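Switch-activating protein 1 (Schizosaccharomyces pombe, PDB 5JDK) binds specific DNA sequences, including the mating-type switching site SAS1 and the ribosomal replication fork barrier RFB1, where it blocks replication forks. Local coordinates at residues Val91-Leu96 against Glu118-Leu123. Numbering follows the deposited sequence.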
loop_
_atom_site.group_PDB
_atom_site.type_symbol
_atom_site.label_atom_id
_atom_site.label_comp_id
_atom_site.label_asym_id
_atom_site.label_seq_id
_atom_site.Cartn_x
_atom_site.Cartn_y
_atom_site.Cartn_z
ATOM N N VAL A 91 1.108 -3.683 -9.580
ATOM C CA VAL A 91 2.367 -4.337 -9.909
ATOM C C VAL A 91 2.584 -5.542 -9.009
ATOM O O VAL A 91 3.050 -6.587 -9.468
ATOM C CB VAL A 91 3.528 -3.331 -9.853
ATOM C CG1 VAL A 91 4.868 -4.047 -9.937
ATOM C CG2 VAL A 91 3.375 -2.320 -10.983
ATOM N N TYR A 92 2.207 -5.439 -7.734
ATOM C CA TYR A 92 2.310 -6.583 -6.837
ATOM C C TYR A 92 1.507 -7.771 -7.351
ATOM O O TYR A 92 1.996 -8.909 -7.361
ATOM C CB TYR A 92 1.864 -6.185 -5.435
ATOM C CG TYR A 92 1.858 -7.345 -4.454
ATOM C CD1 TYR A 92 0.702 -7.716 -3.782
ATOM C CD2 TYR A 92 3.017 -8.052 -4.193
ATOM C CE1 TYR A 92 0.711 -8.769 -2.868
ATOM C CE2 TYR A 92 3.035 -9.113 -3.300
ATOM C CZ TYR A 92 1.878 -9.460 -2.640
ATOM O OH TYR A 92 1.872 -10.506 -1.740
ATOM N N GLU A 93 0.264 -7.537 -7.781
ATOM C CA GLU A 93 -0.526 -8.645 -8.309
ATOM C C GLU A 93 0.116 -9.239 -9.555
ATOM O O GLU A 93 0.071 -10.456 -9.769
ATOM C CB GLU A 93 -1.968 -8.209 -8.552
ATOM C CG GLU A 93 -2.738 -7.903 -7.263
ATOM C CD GLU A 93 -3.003 -9.127 -6.404
ATOM O OE1 GLU A 93 -3.055 -10.249 -6.954
ATOM O OE2 GLU A 93 -3.185 -8.968 -5.186
ATOM N N GLN A 94 0.730 -8.401 -10.384
ATOM C CA GLN A 94 1.456 -8.925 -11.540
ATOM C C GLN A 94 2.656 -9.767 -11.112
ATOM O O GLN A 94 2.918 -10.839 -11.688
ATOM C CB GLN A 94 1.864 -7.769 -12.446
ATOM C CG GLN A 94 0.629 -7.109 -13.054
ATOM C CD GLN A 94 0.907 -5.822 -13.793
ATOM O OE1 GLN A 94 2.045 -5.350 -13.858
ATOM N NE2 GLN A 94 -0.147 -5.242 -14.362
ATOM N N ARG A 95 3.387 -9.306 -10.098
ATOM C CA ARG A 95 4.497 -10.084 -9.570
ATOM C C ARG A 95 4.015 -11.423 -9.039
ATOM O O ARG A 95 4.648 -12.454 -9.279
ATOM C CB ARG A 95 5.236 -9.292 -8.488
ATOM C CG ARG A 95 6.007 -8.108 -9.059
ATOM C CD ARG A 95 6.652 -7.228 -7.987
ATOM N NE ARG A 95 7.435 -8.020 -7.047
ATOM C CZ ARG A 95 8.600 -8.582 -7.335
ATOM N NH1 ARG A 95 9.188 -8.381 -8.510
ATOM N NH2 ARG A 95 9.184 -9.350 -6.432
ATOM N N LEU A 96 2.884 -11.451 -8.333
ATOM C CA LEU A 96 2.366 -12.725 -7.843
ATOM C C LEU A 96 2.034 -13.644 -9.004
ATOM O O LEU A 96 2.319 -14.851 -8.961
ATOM C CB LEU A 96 1.117 -12.503 -6.989
ATOM C CG LEU A 96 1.320 -11.849 -5.627
ATOM C CD1 LEU A 96 -0.020 -11.703 -4.930
ATOM C CD2 LEU A 96 2.266 -12.652 -4.768
ATOM N N GLU A 118 0.651 -7.487 3.354
ATOM C CA GLU A 118 -0.010 -7.035 4.572
ATOM C C GLU A 118 -1.091 -6.001 4.260
ATOM O O GLU A 118 -2.180 -6.016 4.855
ATOM C CB GLU A 118 1.048 -6.500 5.535
ATOM C CG GLU A 118 0.514 -6.185 6.899
ATOM C CD GLU A 118 1.574 -5.984 7.967
ATOM O OE1 GLU A 118 2.743 -6.307 7.726
ATOM O OE2 GLU A 118 1.202 -5.515 9.055
ATOM N N TRP A 119 -0.828 -5.109 3.308
ATOM C CA TRP A 119 -1.834 -4.123 2.924
ATOM C C TRP A 119 -3.019 -4.776 2.221
ATOM O O TRP A 119 -4.183 -4.453 2.515
ATOM C CB TRP A 119 -1.200 -3.042 2.047
ATOM C CG TRP A 119 -2.128 -1.910 1.744
ATOM C CD1 TRP A 119 -2.447 -1.418 0.517
ATOM C CD2 TRP A 119 -2.863 -1.117 2.699
ATOM N NE1 TRP A 119 -3.323 -0.365 0.642
ATOM C CE2 TRP A 119 -3.595 -0.167 1.969
ATOM C CE3 TRP A 119 -2.962 -1.111 4.092
ATOM C CZ2 TRP A 119 -4.430 0.770 2.585
ATOM C CZ3 TRP A 119 -3.787 -0.179 4.700
ATOM C CH2 TRP A 119 -4.502 0.751 3.947
ATOM N N LYS A 120 -2.742 -5.710 1.308
ATOM C CA LYS A 120 -3.797 -6.481 0.666
ATOM C C LYS A 120 -4.702 -7.138 1.701
ATOM O O LYS A 120 -5.938 -7.144 1.558
ATOM C CB LYS A 120 -3.126 -7.529 -0.228
ATOM C CG LYS A 120 -4.058 -8.534 -0.856
ATOM C CD LYS A 120 -3.301 -9.409 -1.841
ATOM C CE LYS A 120 -4.158 -10.513 -2.400
ATOM N NZ LYS A 120 -3.492 -11.192 -3.548
ATOM N N ALA A 121 -4.097 -7.722 2.737
ATOM C CA ALA A 121 -4.874 -8.373 3.787
ATOM C C ALA A 121 -5.751 -7.378 4.537
ATOM O O ALA A 121 -6.894 -7.693 4.884
ATOM C CB ALA A 121 -3.942 -9.119 4.740
ATOM N N ARG A 122 -5.249 -6.165 4.790
ATOM C CA ARG A 122 -6.077 -5.163 5.465
ATOM C C ARG A 122 -7.259 -4.738 4.595
ATOM O O ARG A 122 -8.399 -4.634 5.082
ATOM C CB ARG A 122 -5.234 -3.946 5.861
ATOM C CG ARG A 122 -6.029 -2.796 6.467
ATOM C CD ARG A 122 -6.708 -3.215 7.747
ATOM N NE ARG A 122 -7.328 -2.058 8.387
ATOM C CZ ARG A 122 -8.325 -2.116 9.255
ATOM N NH1 ARG A 122 -8.851 -3.277 9.606
ATOM N NH2 ARG A 122 -8.804 -0.995 9.769
ATOM N N LEU A 123 -7.018 -4.494 3.304
ATOM C CA LEU A 123 -8.115 -4.113 2.423
ATOM C C LEU A 123 -9.161 -5.217 2.356
ATOM O O LEU A 123 -10.368 -4.945 2.375
ATOM C CB LEU A 123 -7.574 -3.800 1.029
ATOM C CG LEU A 123 -6.696 -2.550 0.899
ATOM C CD1 LEU A 123 -6.050 -2.511 -0.462
ATOM C CD2 LEU A 123 -7.475 -1.276 1.136
HETATM O O HOH W 1 -4.255 -12.574 -5.943
#
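Lys120 and Glu93 meet in a salt bridge between segments 91-96 and 118-123, whose axes come no closer than 12.4 Å, and the pair illustrates how long side chains can join helices too far apart for close backbone packing. The lysine CG stands anti to the backbone N (chi1 173°) and the chain runs on fully extended, which carries the ammonium group across to Glu93. There NZ donates to OE2 at 2.8 Å, meeting the syn lone pair of the carboxylate. Glu93 is bent at chi2 (-68°), and the two side chains cross at about a right angle. One water closes the ring, donating to Glu93 OE1 and accepting from Lys120 NZ, so that OE2 is linked to the ammonium directly and OE1 through the water. Were Glu93 an alanine, the ammonium would probably lose its countercharge and the lysine end be freer to turn. Further back along the chain, Lys120 CD passes the ring edge of Tyr92, 4.2 Å from CE1, while Leu96 CD1 meets NZ tip to tip. Helices 78-98 and 107-131 are thus bridged, partly buried, within the all-helical DNA-binding domain; deeper in, Tyr92 packs on Cys116 and Trp119 reaches Met89 and helix 34-46.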